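Local coordinates for acyl-coenzyme A oxidase (Caenorhabditis elegans, PDB 5K3J), which catalyses the FAD-dependent first, desaturating step of peroxisomal beta-oxidation on the CoA esters of ascaroside pheromones with five-carbon omega side chains, at residues Ile88-Asn92 with Glu136-Arg140; Pro463-Tyr467 with His530-Phe534. All coordinates share one frame; numbering follows the deposited sequence.

Interaction 1: Ile88-Asn92 with Glu136-Arg140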
# COMPACT_ATOMS: atom_id res chain seq x y z
N ILE A 88 21.90 -4.97 -27.38
CA ILE A 88 22.57 -5.72 -26.31
C ILE A 88 23.08 -7.11 -26.69
O ILE A 88 22.86 -7.60 -27.80
CB ILE A 88 21.64 -5.95 -25.10
CG1 ILE A 88 20.47 -6.86 -25.49
CG2 ILE A 88 21.16 -4.64 -24.50
CD1 ILE A 88 19.69 -7.39 -24.30
N ASP A 89 23.76 -7.73 -25.73
CA ASP A 89 24.11 -9.15 -25.78
C ASP A 89 22.90 -9.94 -25.29
O ASP A 89 22.60 -9.94 -24.09
CB ASP A 89 25.35 -9.42 -24.92
CG ASP A 89 25.73 -10.89 -24.88
OD1 ASP A 89 25.28 -11.66 -25.75
OD2 ASP A 89 26.50 -11.27 -23.96
N ARG A 90 22.21 -10.60 -26.22
CA ARG A 90 20.92 -11.23 -25.95
C ARG A 90 20.91 -12.12 -24.71
O ARG A 90 19.94 -12.12 -23.94
CB ARG A 90 20.48 -12.05 -27.16
CG ARG A 90 19.15 -12.77 -26.95
CD ARG A 90 19.07 -14.05 -27.77
NE ARG A 90 18.85 -13.79 -29.19
CZ ARG A 90 18.77 -14.74 -30.11
NH1 ARG A 90 18.90 -16.02 -29.76
NH2 ARG A 90 18.56 -14.42 -31.38
N ASP A 91 21.98 -12.88 -24.51
CA ASP A 91 22.05 -13.83 -23.41
C ASP A 91 22.79 -13.25 -22.21
O ASP A 91 23.26 -13.99 -21.35
CB ASP A 91 22.69 -15.13 -23.88
CG ASP A 91 21.87 -15.84 -24.93
OD1 ASP A 91 20.67 -15.50 -25.06
OD2 ASP A 91 22.40 -16.72 -25.63
N ASN A 92 22.89 -11.93 -22.18
CA ASN A 92 23.38 -11.21 -21.01
C ASN A 92 22.19 -10.73 -20.19
O ASN A 92 21.55 -9.73 -20.55
CB ASN A 92 24.26 -10.03 -21.44
CG ASN A 92 24.97 -9.37 -20.27
OD1 ASN A 92 24.63 -9.58 -19.11
ND2 ASN A 92 25.97 -8.55 -20.59
N GLU A 136 16.40 -23.28 -27.04
CA GLU A 136 16.91 -22.29 -27.99
C GLU A 136 15.75 -21.66 -28.75
O GLU A 136 15.84 -20.52 -29.17
CB GLU A 136 17.92 -22.90 -28.95
CG GLU A 136 18.77 -21.86 -29.68
CD GLU A 136 19.37 -20.80 -28.75
OE1 GLU A 136 19.73 -21.13 -27.60
OE2 GLU A 136 19.47 -19.63 -29.18
N ARG A 137 14.66 -22.40 -28.91
CA ARG A 137 13.46 -21.84 -29.52
C ARG A 137 12.89 -20.74 -28.64
O ARG A 137 12.40 -19.72 -29.14
CB ARG A 137 12.41 -22.92 -29.77
CG ARG A 137 12.74 -23.89 -30.88
CD ARG A 137 11.46 -24.56 -31.39
NE ARG A 137 10.61 -23.62 -32.11
CZ ARG A 137 9.32 -23.82 -32.37
NH1 ARG A 137 8.72 -24.93 -31.95
NH2 ARG A 137 8.62 -22.91 -33.04
N ALA A 138 12.94 -20.96 -27.34
CA ALA A 138 12.50 -19.97 -26.36
C ALA A 138 13.36 -18.71 -26.43
O ALA A 138 12.85 -17.59 -26.47
CB ALA A 138 12.54 -20.55 -24.96
N ARG A 139 14.68 -18.89 -26.46
CA ARG A 139 15.62 -17.78 -26.43
C ARG A 139 15.55 -16.90 -27.68
O ARG A 139 15.81 -15.70 -27.62
CB ARG A 139 17.05 -18.30 -26.24
CG ARG A 139 17.42 -18.58 -24.78
CD ARG A 139 18.66 -19.48 -24.65
NE ARG A 139 19.45 -19.14 -23.47
CZ ARG A 139 20.34 -19.95 -22.90
NH1 ARG A 139 20.56 -21.17 -23.38
NH2 ARG A 139 21.01 -19.55 -21.83
N ARG A 140 15.19 -17.51 -28.81
CA ARG A 140 15.03 -16.78 -30.06
C ARG A 140 13.62 -16.22 -30.16
O ARG A 140 13.22 -15.66 -31.18
CB ARG A 140 15.32 -17.69 -31.25
CG ARG A 140 16.46 -18.67 -31.03
CD ARG A 140 16.64 -19.59 -32.22
NE ARG A 140 17.48 -19.00 -33.25
CZ ARG A 140 17.05 -18.68 -34.47
NH1 ARG A 140 15.79 -18.92 -34.81
NH2 ARG A 140 17.88 -18.14 -35.35
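Over one face of the Arg90 guanidinium lie the carbonyl oxygen of Arg139 and CA of Arg140, while OE2 of Glu136 sits at its edge, in the plane of the group. The guanidinium and carboxylate planes are only 20° apart, but Arg90 NH1 and Glu136 OE2 are 3.7 Å from each other, a long salt bridge. The contact illustrates how a flat cation can settle on the end of a helix: Arg139 O, a backbone oxygen in the last turn, lies over the guanidinium face and 3.7 Å from Arg90 CD, where a positive charge is probably welcome. Arg90 reaches this place with CG anti to its backbone N (chi1 179°) and a bend at chi3. The guanidinium of Arg140 is engaged by Glu142 and by the backbone oxygen of Ala662 of the second subunit, a residue that appears to belong to the added C-terminal tag. Beside this pair, Asp91 OD1 stands 4.2 Å from Arg139 NE, well out of the guanidinium plane, which leaves a general attraction of opposite charges and no directed bond. No hydrogen bond crosses the contact, a loose, polar meeting at the surface. Arg90 and Asp91 are the central residues of a type I beta turn from Asp89 to Asn92, closed by a 2.8 Å bond from Asn92 N to Asp89 O. This turn links helices 84-87 and 93-103 in the N-terminal acyl-CoA oxidase region and faces the C-terminal end of helix 128-139, whose Ala138 and Arg139 pack on helix 112-125.

Interaction 2: Pro463-Tyr467 with His530-Phe534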
# COMPACT_ATOMS: atom_id res chain seq x y z
N PRO A 463 28.08 -20.81 7.58
CA PRO A 463 28.57 -19.52 8.09
C PRO A 463 27.43 -18.57 8.43
O PRO A 463 27.55 -17.73 9.32
CB PRO A 463 29.41 -18.98 6.93
CG PRO A 463 29.64 -20.15 6.02
CD PRO A 463 28.44 -21.02 6.17
N VAL A 464 26.32 -18.70 7.71
CA VAL A 464 25.15 -17.86 7.94
C VAL A 464 24.53 -18.18 9.29
O VAL A 464 24.06 -17.29 10.00
CB VAL A 464 24.10 -18.05 6.83
CG1 VAL A 464 22.95 -17.06 7.01
CG2 VAL A 464 24.73 -17.88 5.45
N ALA A 465 24.54 -19.46 9.65
CA ALA A 465 23.92 -19.91 10.89
C ALA A 465 24.91 -19.92 12.06
O ALA A 465 24.50 -19.91 13.22
CB ALA A 465 23.33 -21.30 10.71
N SER A 466 26.20 -19.91 11.73
CA SER A 466 27.30 -19.97 12.70
C SER A 466 27.08 -19.22 14.00
O SER A 466 27.31 -19.76 15.09
CB SER A 466 28.58 -19.43 12.05
OG SER A 466 29.43 -18.85 13.02
N TYR A 467 26.62 -17.97 13.90
CA TYR A 467 26.51 -17.08 15.05
C TYR A 467 25.54 -17.59 16.11
O TYR A 467 25.48 -17.05 17.21
CB TYR A 467 26.07 -15.69 14.59
CG TYR A 467 24.60 -15.59 14.25
CD1 TYR A 467 24.13 -15.95 12.99
CD2 TYR A 467 23.67 -15.12 15.18
CE1 TYR A 467 22.78 -15.87 12.68
CE2 TYR A 467 22.33 -15.03 14.88
CZ TYR A 467 21.89 -15.41 13.62
OH TYR A 467 20.55 -15.31 13.32
N HIS A 530 16.79 -12.61 11.78
CA HIS A 530 17.92 -13.29 11.15
C HIS A 530 18.32 -12.64 9.82
O HIS A 530 19.50 -12.39 9.57
CB HIS A 530 17.59 -14.77 10.93
CG HIS A 530 18.69 -15.54 10.26
ND1 HIS A 530 19.59 -16.32 10.95
CD2 HIS A 530 19.02 -15.65 8.95
CE1 HIS A 530 20.43 -16.88 10.10
NE2 HIS A 530 20.11 -16.49 8.88
N THR A 531 17.33 -12.38 8.96
CA THR A 531 17.60 -11.81 7.64
C THR A 531 17.99 -10.34 7.69
O THR A 531 18.69 -9.85 6.81
CB THR A 531 16.39 -11.91 6.70
OG1 THR A 531 15.54 -10.77 6.87
CG2 THR A 531 15.61 -13.17 6.97
N ARG A 532 17.51 -9.63 8.70
CA ARG A 532 17.88 -8.24 8.85
C ARG A 532 19.34 -8.15 9.23
O ARG A 532 20.05 -7.24 8.83
CB ARG A 532 17.00 -7.54 9.89
CG ARG A 532 15.59 -7.26 9.41
CD ARG A 532 15.20 -5.81 9.66
NE ARG A 532 14.04 -5.71 10.54
CZ ARG A 532 13.51 -4.56 10.94
NH1 ARG A 532 14.04 -3.41 10.54
NH2 ARG A 532 12.45 -4.55 11.73
N LEU A 533 19.79 -9.13 10.02
CA LEU A 533 21.20 -9.25 10.36
C LEU A 533 22.02 -9.46 9.09
O LEU A 533 23.06 -8.84 8.91
CB LEU A 533 21.42 -10.40 11.34
CG LEU A 533 22.85 -10.95 11.50
CD1 LEU A 533 23.83 -9.87 11.95
CD2 LEU A 533 22.86 -12.11 12.48
N PHE A 534 21.53 -10.33 8.21
CA PHE A 534 22.24 -10.66 6.98
C PHE A 534 22.35 -9.47 6.04
O PHE A 534 23.41 -9.22 5.47
CB PHE A 534 21.56 -11.82 6.26
CG PHE A 534 22.28 -12.28 5.03
CD1 PHE A 534 23.26 -13.25 5.11
CD2 PHE A 534 21.99 -11.72 3.79
CE1 PHE A 534 23.94 -13.67 3.97
CE2 PHE A 534 22.66 -12.14 2.66
CZ PHE A 534 23.64 -13.11 2.75
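Tyr467 and His530 meet through a hydrogen bond, 2.7 Å from Tyr467 OH to His530 ND1, and either partner could supply the proton. Their rings are oblique, with planes at 38°, and the tyrosine edge at CE1 comes 3.6 Å from His530 CE1. A methyl of Leu533 closes one face of the phenol: CD2 lies 3.7 Å from the centroid of the Tyr467 ring and 14° off its normal, a CH-pi contact. Val464 belongs to this close part through CG1, which meets the edge of the imidazole 3.4 Å from His530 NE2. This buried side shows how one aromatic residue can unite two kinds of grip, its hydroxyl bound and its face packed. With CG held between the backbone N and carbonyl carbon (chi1 77°), the tyrosine ring extends across to the helix. His530 and Leu533, nearly one turn apart on helix 520-543, receive it; this helix belongs to the all-helical C-terminal region of the acyl-CoA oxidase fold, and the segment 463-467 comes from the long connection between helices 435-450 and 481-507. Replacing Tyr467 by a phenylalanine would probably leave His530 ND1 without its hydroxyl partner and the imidazole freer to turn. The contact is looser toward Phe534, where Val464 CG1 stands a more relaxed 4.3 Å from Phe534 CD1, and Val464 itself is partly open to solvent. The phenyl ring of Phe534 is buried, resting on Leu384 of helix 379-405 and on Thr355 and Glu358 of helix 343-363.

In the fold
Along the chain the two contacts come in series: interaction 1 closes within the N-terminal region before interaction 2 opens far downstream. Their centres are 36 Å apart and their nearest atoms about 22 Å, so neither touches the other. They share no helix. Interaction 1 is a surface meeting among the helices of the N-terminal acyl-CoA oxidase region, away from the annotated sites but beside the C-terminal end of the second subunit, where its own chain runs into what appears to be the added tag. Interaction 2 is buried and joins a long inter-helix connection to helix 520-543, the helix that also carries the ATP-binding residues Arg525 to Arg528; His530 lies about 11 Å from a bound ATP, between side chain and ligand.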